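D,D-dipeptidase/D,D-carboxypeptidase (Enterococcus faecalis, PDB 4MUQ) hydrolyses the dipeptide D-Ala-D-Ala as a zinc-dependent D,D-peptidase of vancomycin resistance, and probably also removes terminal D-alanine from peptidoglycan precursors. Local coordinates at residues F130-R140 with S163-Y171. Sequence-based numbering, arbitrary orientation.
Sequences FPYDGICDEFR and SHEPWHFRY. With ZN (zinc ion), chain B; LY0 ((2R)-3-[(R)-[(1R)-1-aminoethyl](hydroxy)phosphoryl]-2-methylpropanoic acid), chain C; 2D8 ((2R)-3-[(R)-[(1S)-1-aminoethyl](hydroxy)phosphoryl]-2-methylpropanoic acid), chain D; EDO (1,2-ethanediol), chain E.
R140 NH2 donates to P166 O at 2.9 Å, and the same nitrogen reaches F130 O at 2.8 Å, so one guanidinium nitrogen ties both loops together. The other terminal nitrogen, NH1, bonds P131 O and forms a salt bridge to D137 OD1, while NE turns to Q150. A long arginine suits this place because its flat, many-handed end can satisfy several carbonyls at once; the bend at chi3 (-76°) turns the guanidinium edge to them, P166 O lying 20° out of its plane. The Y132 ring lies against one guanidinium face, and its OH is hydrogen-bonded to H164 NE2 at 2.6 Å, the two rings meeting rim to rim. Q150 is a second partner of that hydroxyl. P166, compact and rigid, sets CG 3.9 Å from Y132 CE2.

Deeper in the protein three phenylalanines cluster, their flat apolar rings packing between helix and strand with no polar side-chain atom to satisfy. F139 points its ring edge at the face of F169, CE2 over the ring centre and the planes at 83°. F130 CE2 comes within 3.5 Å of F169 CE2 at an oblique tilt, and its CB packs on W167.

H168 ND1, pointing away from this contact, binds zinc with H108 and D115, and W167 NE1 donates to phosphinate O32 of the inhibitor. The contact thus lays helix 134-142 on the four-stranded antiparallel sheet of the Hedgehog/DD-peptidase fold, where strand 168-171 runs between 113-118 and 148-150, and F139 also reaches helix 49-62.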
ATOM      1  N   PHE A 130      -8.794  16.345  -1.930  1.00 19.97           N
ATOM      2  CA  PHE A 130      -9.468  15.077  -2.217  1.00 19.46           C
ATOM      3  C   PHE A 130     -10.560  14.895  -1.167  1.00 17.56           C
ATOM      4  O   PHE A 130     -10.388  14.145  -0.200  1.00 16.40           O
ATOM      5  CB  PHE A 130      -8.472  13.914  -2.209  1.00 16.31           C
ATOM      6  CG  PHE A 130      -8.899  12.735  -3.049  1.00 15.79           C
ATOM      7  CD1 PHE A 130      -8.957  12.844  -4.433  1.00 18.23           C
ATOM      8  CD2 PHE A 130      -9.237  11.526  -2.463  1.00 13.40           C
ATOM      9  CE1 PHE A 130      -9.351  11.759  -5.216  1.00 15.16           C
ATOM     10  CE2 PHE A 130      -9.633  10.445  -3.241  1.00 14.29           C
ATOM     11  CZ  PHE A 130      -9.688  10.561  -4.611  1.00 14.88           C
ATOM     12  N   PRO A 131     -11.681  15.602  -1.353  1.00 18.63           N
ATOM     13  CA  PRO A 131     -12.714  15.684  -0.312  1.00 18.77           C
ATOM     14  C   PRO A 131     -13.465  14.377  -0.065  1.00 19.57           C
ATOM     15  O   PRO A 131     -13.302  13.383  -0.776  1.00 18.06           O
ATOM     16  CB  PRO A 131     -13.661  16.785  -0.824  1.00 25.43           C
ATOM     17  CG  PRO A 131     -13.414  16.885  -2.291  1.00 21.28           C
ATOM     18  CD  PRO A 131     -11.969  16.479  -2.503  1.00 19.62           C
ATOM     19  N   TYR A 132     -14.278  14.396   0.985  1.00 18.77           N
ATOM     20  CA  TYR A 132     -15.078  13.248   1.373  1.00 19.25           C
ATOM     21  C   TYR A 132     -16.480  13.405   0.789  1.00 25.24           C
ATOM     22  O   TYR A 132     -17.481  13.042   1.417  1.00 32.51           O
ATOM     23  CB  TYR A 132     -15.118  13.119   2.900  1.00 18.28           C
ATOM     24  CG  TYR A 132     -13.790  12.709   3.506  1.00 16.50           C
ATOM     25  CD1 TYR A 132     -13.491  11.372   3.727  1.00 15.23           C
ATOM     26  CD2 TYR A 132     -12.825  13.663   3.837  1.00 16.33           C
ATOM     27  CE1 TYR A 132     -12.298  10.993   4.275  1.00 16.17           C
ATOM     28  CE2 TYR A 132     -11.615  13.289   4.388  1.00 14.96           C
ATOM     29  CZ  TYR A 132     -11.348  11.940   4.591  1.00 13.68           C
ATOM     30  OH  TYR A 132     -10.161  11.527   5.137  1.00 15.08           O
ATOM     31  N   ASP A 133     -16.532  13.973  -0.415  1.00 21.10           N
ATOM     32  CA  ASP A 133     -17.758  14.148  -1.180  1.00 23.47           C
ATOM     33  C   ASP A 133     -17.518  13.826  -2.640  1.00 24.52           C
ATOM     34  O   ASP A 133     -16.373  13.763  -3.088  1.00 23.64           O
ATOM     35  CB  ASP A 133     -18.224  15.598  -1.109  1.00 27.52           C
ATOM     36  CG  ASP A 133     -18.525  16.030   0.285  1.00 48.96           C
ATOM     37  OD1 ASP A 133     -19.475  15.470   0.856  1.00 43.51           O
ATOM     38  OD2 ASP A 133     -17.809  16.913   0.802  1.00 29.38           O
ATOM     39  N   GLY A 134     -18.603  13.620  -3.374  1.00 24.80           N
ATOM     40  CA  GLY A 134     -18.542  13.496  -4.819  1.00 25.37           C
ATOM     41  C   GLY A 134     -17.656  12.373  -5.317  1.00 23.64           C
ATOM     42  O   GLY A 134     -17.514  11.333  -4.667  1.00 22.30           O
ATOM     43  N   ILE A 135     -17.050  12.607  -6.476  1.00 24.79           N
ATOM     44  CA  ILE A 135     -16.272  11.595  -7.176  1.00 22.84           C
ATOM     45  C   ILE A 135     -15.078  11.097  -6.363  1.00 22.49           C
ATOM     46  O   ILE A 135     -14.742   9.916  -6.417  1.00 19.79           O
ATOM     47  CB  ILE A 135     -15.830  12.098  -8.584  1.00 24.01           C
ATOM     48  CG1 ILE A 135     -15.274  10.947  -9.421  1.00 26.55           C
ATOM     49  CG2 ILE A 135     -14.833  13.249  -8.476  1.00 30.40           C
ATOM     50  CD1 ILE A 135     -16.300   9.865  -9.716  1.00 28.83           C
ATOM     51  N   CYS A 136     -14.445  11.986  -5.600  1.00 20.37           N
ATOM     52  CA  CYS A 136     -13.298  11.589  -4.794  1.00 18.27           C
ATOM     53  C   CYS A 136     -13.709  10.593  -3.721  1.00 17.24           C
ATOM     54  O   CYS A 136     -12.977   9.649  -3.419  1.00 17.85           O
ATOM     55  CB  CYS A 136     -12.618  12.796  -4.151  1.00 20.18           C
ATOM     56  SG  CYS A 136     -11.888  13.928  -5.335  1.00 22.24           S
ATOM     57  N   ASP A 137     -14.893  10.797  -3.150  1.00 19.39           N
ATOM     58  CA  ASP A 137     -15.382   9.865  -2.143  1.00 21.02           C
ATOM     59  C   ASP A 137     -15.877   8.561  -2.766  1.00 17.68           C
ATOM     60  O   ASP A 137     -15.796   7.503  -2.136  1.00 20.56           O
ATOM     61  CB  ASP A 137     -16.478  10.479  -1.279  1.00 22.71           C
ATOM     62  CG  ASP A 137     -16.552   9.831   0.086  1.00 22.75           C
ATOM     63  OD1 ASP A 137     -15.490   9.687   0.727  1.00 20.93           O
ATOM     64  OD2 ASP A 137     -17.659   9.436   0.503  1.00 29.45           O
ATOM     65  N   GLU A 138     -16.371   8.628  -3.997  1.00 19.17           N
ATOM     66  CA  GLU A 138     -16.684   7.409  -4.738  1.00 21.21           C
ATOM     67  C   GLU A 138     -15.425   6.570  -4.919  1.00 20.13           C
ATOM     68  O   GLU A 138     -15.449   5.349  -4.739  1.00 19.81           O
ATOM     69  CB  GLU A 138     -17.287   7.733  -6.105  1.00 22.13           C
ATOM     70  CG  GLU A 138     -18.726   8.217  -6.062  1.00 25.87           C
ATOM     71  CD  GLU A 138     -19.380   8.201  -7.435  1.00 32.21           C
ATOM     72  OE1 GLU A 138     -19.909   9.251  -7.855  1.00 49.61           O
ATOM     73  OE2 GLU A 138     -19.371   7.138  -8.095  1.00 41.79           O
ATOM     74  N   PHE A 139     -14.315   7.217  -5.257  1.00 17.25           N
ATOM     75  CA  PHE A 139     -13.049   6.508  -5.326  1.00 16.11           C
ATOM     76  C   PHE A 139     -12.707   5.879  -3.977  1.00 15.81           C
ATOM     77  O   PHE A 139     -12.335   4.696  -3.892  1.00 15.62           O
ATOM     78  CB  PHE A 139     -11.898   7.428  -5.765  1.00 17.40           C
ATOM     79  CG  PHE A 139     -10.571   6.719  -5.819  1.00 16.15           C
ATOM     80  CD1 PHE A 139     -10.124   6.158  -7.008  1.00 18.51           C
ATOM     81  CD2 PHE A 139      -9.792   6.581  -4.681  1.00 14.07           C
ATOM     82  CE1 PHE A 139      -8.916   5.469  -7.061  1.00 17.93           C
ATOM     83  CE2 PHE A 139      -8.591   5.882  -4.715  1.00 13.31           C
ATOM     84  CZ  PHE A 139      -8.150   5.335  -5.916  1.00 16.48           C
ATOM     85  N   ARG A 140     -12.781   6.692  -2.927  1.00 14.94           N
ATOM     86  CA  ARG A 140     -12.363   6.268  -1.602  1.00 15.62           C
ATOM     87  C   ARG A 140     -13.179   5.069  -1.140  1.00 17.24           C
ATOM     88  O   ARG A 140     -12.633   4.135  -0.543  1.00 19.75           O
ATOM     89  CB  ARG A 140     -12.472   7.443  -0.622  1.00 16.33           C
ATOM     90  CG  ARG A 140     -12.052   7.137   0.794  1.00 17.18           C
ATOM     91  CD  ARG A 140     -12.315   8.343   1.674  1.00 17.07           C
ATOM     92  NE  ARG A 140     -11.330   9.412   1.485  1.00 14.36           N
ATOM     93  CZ  ARG A 140     -11.580  10.556   0.845  1.00 15.18           C
ATOM     94  NH1 ARG A 140     -12.760  10.783   0.291  1.00 16.96           N
ATOM     95  NH2 ARG A 140     -10.636  11.482   0.746  1.00 15.14           N
ATOM     96  N   SER A 163      -0.077  12.916  10.117  1.00 11.94           N
ATOM     97  CA  SER A 163      -1.391  13.536  10.248  1.00 12.56           C
ATOM     98  C   SER A 163      -2.369  13.003   9.206  1.00 11.60           C
ATOM     99  O   SER A 163      -1.982  12.451   8.186  1.00 11.49           O
ATOM    100  CB  SER A 163      -1.255  15.046  10.108  1.00 13.98           C
ATOM    101  OG  SER A 163      -0.646  15.591  11.260  1.00 15.28           O
ATOM    102  N   HIS A 164      -3.653  13.167   9.502  1.00 12.11           N
ATOM    103  CA  HIS A 164      -4.746  12.890   8.577  1.00 11.72           C
ATOM    104  C   HIS A 164      -4.422  13.402   7.164  1.00 11.54           C
ATOM    105  O   HIS A 164      -4.176  14.599   6.985  1.00 12.56           O
ATOM    106  CB  HIS A 164      -5.975  13.610   9.124  1.00 13.71           C
ATOM    107  CG  HIS A 164      -7.208  13.490   8.285  1.00 13.16           C
ATOM    108  ND1 HIS A 164      -8.228  14.405   8.376  1.00 14.63           N
ATOM    109  CD2 HIS A 164      -7.596  12.573   7.366  1.00 12.21           C
ATOM    110  CE1 HIS A 164      -9.199  14.066   7.542  1.00 14.58           C
ATOM    111  NE2 HIS A 164      -8.851  12.950   6.933  1.00 13.14           N
ATOM    112  N   GLU A 165      -4.458  12.505   6.178  1.00 10.51           N
ATOM    113  CA  GLU A 165      -4.275  12.890   4.771  1.00 10.56           C
ATOM    114  C   GLU A 165      -5.407  12.325   3.919  1.00 11.40           C
ATOM    115  O   GLU A 165      -5.445  11.140   3.633  1.00 13.25           O
ATOM    116  CB  GLU A 165      -2.920  12.423   4.243  1.00 12.03           C
ATOM    117  CG  GLU A 165      -1.738  13.027   4.982  1.00 14.04           C
ATOM    118  CD  GLU A 165      -0.457  12.890   4.210  1.00 15.17           C
ATOM    119  OE1 GLU A 165      -0.386  11.953   3.380  1.00 15.64           O
ATOM    120  OE2 GLU A 165       0.435  13.719   4.439  1.00 19.71           O
ATOM    121  N   PRO A 166      -6.349  13.173   3.515  1.00 11.42           N
ATOM    122  CA  PRO A 166      -7.445  12.689   2.667  1.00 13.22           C
ATOM    123  C   PRO A 166      -6.994  12.078   1.334  1.00 12.81           C
ATOM    124  O   PRO A 166      -7.733  11.269   0.761  1.00 11.38           O
ATOM    125  CB  PRO A 166      -8.263  13.956   2.424  1.00 14.79           C
ATOM    126  CG  PRO A 166      -8.078  14.758   3.708  1.00 14.33           C
ATOM    127  CD  PRO A 166      -6.621  14.512   4.069  1.00 12.78           C
ATOM    128  N   TRP A 167      -5.797  12.441   0.870  1.00 10.92           N
ATOM    129  CA  TRP A 167      -5.401  12.234  -0.531  1.00 11.52           C
ATOM    130  C   TRP A 167      -4.485  11.051  -0.815  1.00 10.86           C
ATOM    131  O   TRP A 167      -4.270  10.740  -1.982  1.00 10.85           O
ATOM    132  CB  TRP A 167      -4.680  13.482  -1.046  1.00 12.26           C
ATOM    133  CG  TRP A 167      -3.462  13.800  -0.211  1.00 12.87           C
ATOM    134  CD1 TRP A 167      -2.219  13.230  -0.308  1.00 13.49           C
ATOM    135  CD2 TRP A 167      -3.387  14.741   0.870  1.00 12.52           C
ATOM    136  NE1 TRP A 167      -1.383  13.760   0.645  1.00 14.60           N
ATOM    137  CE2 TRP A 167      -2.071  14.693   1.377  1.00 17.05           C
ATOM    138  CE3 TRP A 167      -4.308  15.615   1.460  1.00 15.21           C
ATOM    139  CZ2 TRP A 167      -1.655  15.483   2.451  1.00 15.95           C
ATOM    140  CZ3 TRP A 167      -3.889  16.409   2.526  1.00 18.46           C
ATOM    141  CH2 TRP A 167      -2.576  16.321   3.018  1.00 17.56           C
ATOM    142  N   HIS A 168      -3.912  10.437   0.221  1.00  9.62           N
ATOM    143  CA  HIS A 168      -2.851   9.442   0.053  1.00  9.38           C
ATOM    144  C   HIS A 168      -3.380   8.016   0.165  1.00  9.23           C
ATOM    145  O   HIS A 168      -3.912   7.612   1.210  1.00 10.52           O
ATOM    146  CB  HIS A 168      -1.726   9.715   1.066  1.00  9.97           C
ATOM    147  CG  HIS A 168      -0.598   8.730   1.019  1.00  8.84           C
ATOM    148  ND1 HIS A 168       0.688   9.082   0.653  1.00 10.63           N
ATOM    149  CD2 HIS A 168      -0.552   7.420   1.353  1.00  9.66           C
ATOM    150  CE1 HIS A 168       1.469   8.017   0.743  1.00 12.07           C
ATOM    151  NE2 HIS A 168       0.741   7.001   1.174  1.00  9.69           N
ATOM    152  N   PHE A 169      -3.218   7.253  -0.914  1.00  8.53           N
ATOM    153  CA  PHE A 169      -3.740   5.884  -0.961  1.00  9.66           C
ATOM    154  C   PHE A 169      -2.617   4.895  -1.169  1.00  9.25           C
ATOM    155  O   PHE A 169      -1.679   5.145  -1.920  1.00  9.98           O
ATOM    156  CB  PHE A 169      -4.808   5.761  -2.060  1.00 10.41           C
ATOM    157  CG  PHE A 169      -6.066   6.480  -1.716  1.00 11.15           C
ATOM    158  CD1 PHE A 169      -7.119   5.800  -1.121  1.00 13.39           C
ATOM    159  CD2 PHE A 169      -6.172   7.849  -1.900  1.00 11.61           C
ATOM    160  CE1 PHE A 169      -8.288   6.458  -0.754  1.00 14.60           C
ATOM    161  CE2 PHE A 169      -7.330   8.520  -1.527  1.00 14.49           C
ATOM    162  CZ  PHE A 169      -8.392   7.815  -0.952  1.00 15.61           C
ATOM    163  N   ARG A 170      -2.721   3.765  -0.482  1.00  8.52           N
ATOM    164  CA  ARG A 170      -1.693   2.730  -0.518  1.00  9.32           C
ATOM    165  C   ARG A 170      -2.274   1.431  -1.055  1.00  8.25           C
ATOM    166  O   ARG A 170      -3.337   0.987  -0.595  1.00  9.55           O
ATOM    167  CB  ARG A 170      -1.143   2.521   0.902  1.00  9.33           C
ATOM    168  CG  ARG A 170      -0.371   1.215   1.131  1.00  9.18           C
ATOM    169  CD  ARG A 170       0.917   1.113   0.336  1.00  8.99           C
ATOM    170  NE  ARG A 170       1.426  -0.254   0.456  1.00  8.96           N
ATOM    171  CZ  ARG A 170       2.253  -0.669   1.410  1.00 10.44           C
ATOM    172  NH1 ARG A 170       2.727   0.177   2.313  1.00 10.05           N
ATOM    173  NH2 ARG A 170       2.616  -1.952   1.450  1.00  9.75           N
ATOM    174  N   TYR A 171      -1.607   0.842  -2.044  1.00  8.81           N
ATOM    175  CA  TYR A 171      -1.997  -0.475  -2.526  1.00  8.35           C
ATOM    176  C   TYR A 171      -1.407  -1.551  -1.627  1.00  8.91           C
ATOM    177  O   TYR A 171      -0.181  -1.615  -1.452  1.00 10.07           O
ATOM    178  CB  TYR A 171      -1.506  -0.681  -3.949  1.00 10.11           C
ATOM    179  CG  TYR A 171      -1.932  -1.996  -4.548  1.00 10.65           C
ATOM    180  CD1 TYR A 171      -3.195  -2.141  -5.086  1.00 12.21           C
ATOM    181  CD2 TYR A 171      -1.068  -3.082  -4.571  1.00 12.03           C
ATOM    182  CE1 TYR A 171      -3.593  -3.342  -5.642  1.00 14.17           C
ATOM    183  CE2 TYR A 171      -1.452  -4.290  -5.137  1.00 13.92           C
ATOM    184  CZ  TYR A 171      -2.719  -4.407  -5.666  1.00 14.40           C
ATOM    185  OH  TYR A 171      -3.131  -5.600  -6.226  1.00 16.77           O
TER
HETATM  186 ZN    ZN B 301       1.422  10.658  -0.483  0.66 10.28          ZN
HETATM  187  P   LY0 C 302       2.559  12.656   1.220  0.50 38.18           P
HETATM  188  C1  LY0 C 302       4.188  14.699   0.931  0.50 15.46           C
HETATM  189  N1  LY0 C 302       2.112  15.197   1.887  0.50 13.59           N
HETATM  190  C2  LY0 C 302       2.698  14.433   0.858  0.50 37.53           C
HETATM  191  C4  LY0 C 302       3.244  12.290   2.861  0.50 14.68           C
HETATM  192  C5  LY0 C 302       3.691  10.871   3.038  0.50  9.33           C
HETATM  193  C6  LY0 C 302       5.067  10.679   2.421  0.50  8.65           C
HETATM  194  C7  LY0 C 302       3.680  10.548   4.522  0.50  8.72           C
HETATM  195  O31 LY0 C 302       3.389  11.873   0.178  0.50  9.88           O
HETATM  196  O32 LY0 C 302       1.076  12.197   1.034  0.50  5.61           O
HETATM  197  O61 LY0 C 302       5.310   9.581   1.948  0.50 28.15           O
HETATM  198  O62 LY0 C 302       5.870  11.596   2.453  0.50  5.57           O
HETATM  199  C4  2D8 D 303       3.240  12.281   2.866  0.50 14.51           C
HETATM  200  C5  2D8 D 303       3.691  10.866   3.040  0.50 11.43           C
HETATM  201  C6  2D8 D 303       5.068  10.678   2.421  0.50 17.69           C
HETATM  202  C7  2D8 D 303       3.681  10.546   4.524  0.50 16.13           C
HETATM  203  N1  2D8 D 303       2.008  14.802  -0.215  0.50 16.78           N
HETATM  204  P   2D8 D 303       2.556  12.653   1.227  0.50  5.77           P
HETATM  205  C1  2D8 D 303       4.160  14.719   0.928  0.50 23.25           C
HETATM  206  C2  2D8 D 303       2.669  14.447   0.975  0.50  9.95           C
HETATM  207  O31 2D8 D 303       3.398  11.891   0.178  0.50 51.75           O
HETATM  208  O32 2D8 D 303       1.074  12.198   1.032  0.50 42.59           O
HETATM  209  O61 2D8 D 303       5.311   9.580   1.948  0.50  5.05           O
HETATM  210  O62 2D8 D 303       5.870  11.596   2.453  0.50 27.78           O
HETATM  211  C1  EDO E 304       1.323  12.392  14.622  1.00 35.93           C
HETATM  212  O1  EDO E 304       2.465  13.201  14.931  1.00 71.60           O
HETATM  213  C2  EDO E 304       0.661  12.935  13.359  1.00 34.63           C
HETATM  214  O2  EDO E 304      -0.047  14.167  13.588  1.00 22.68           O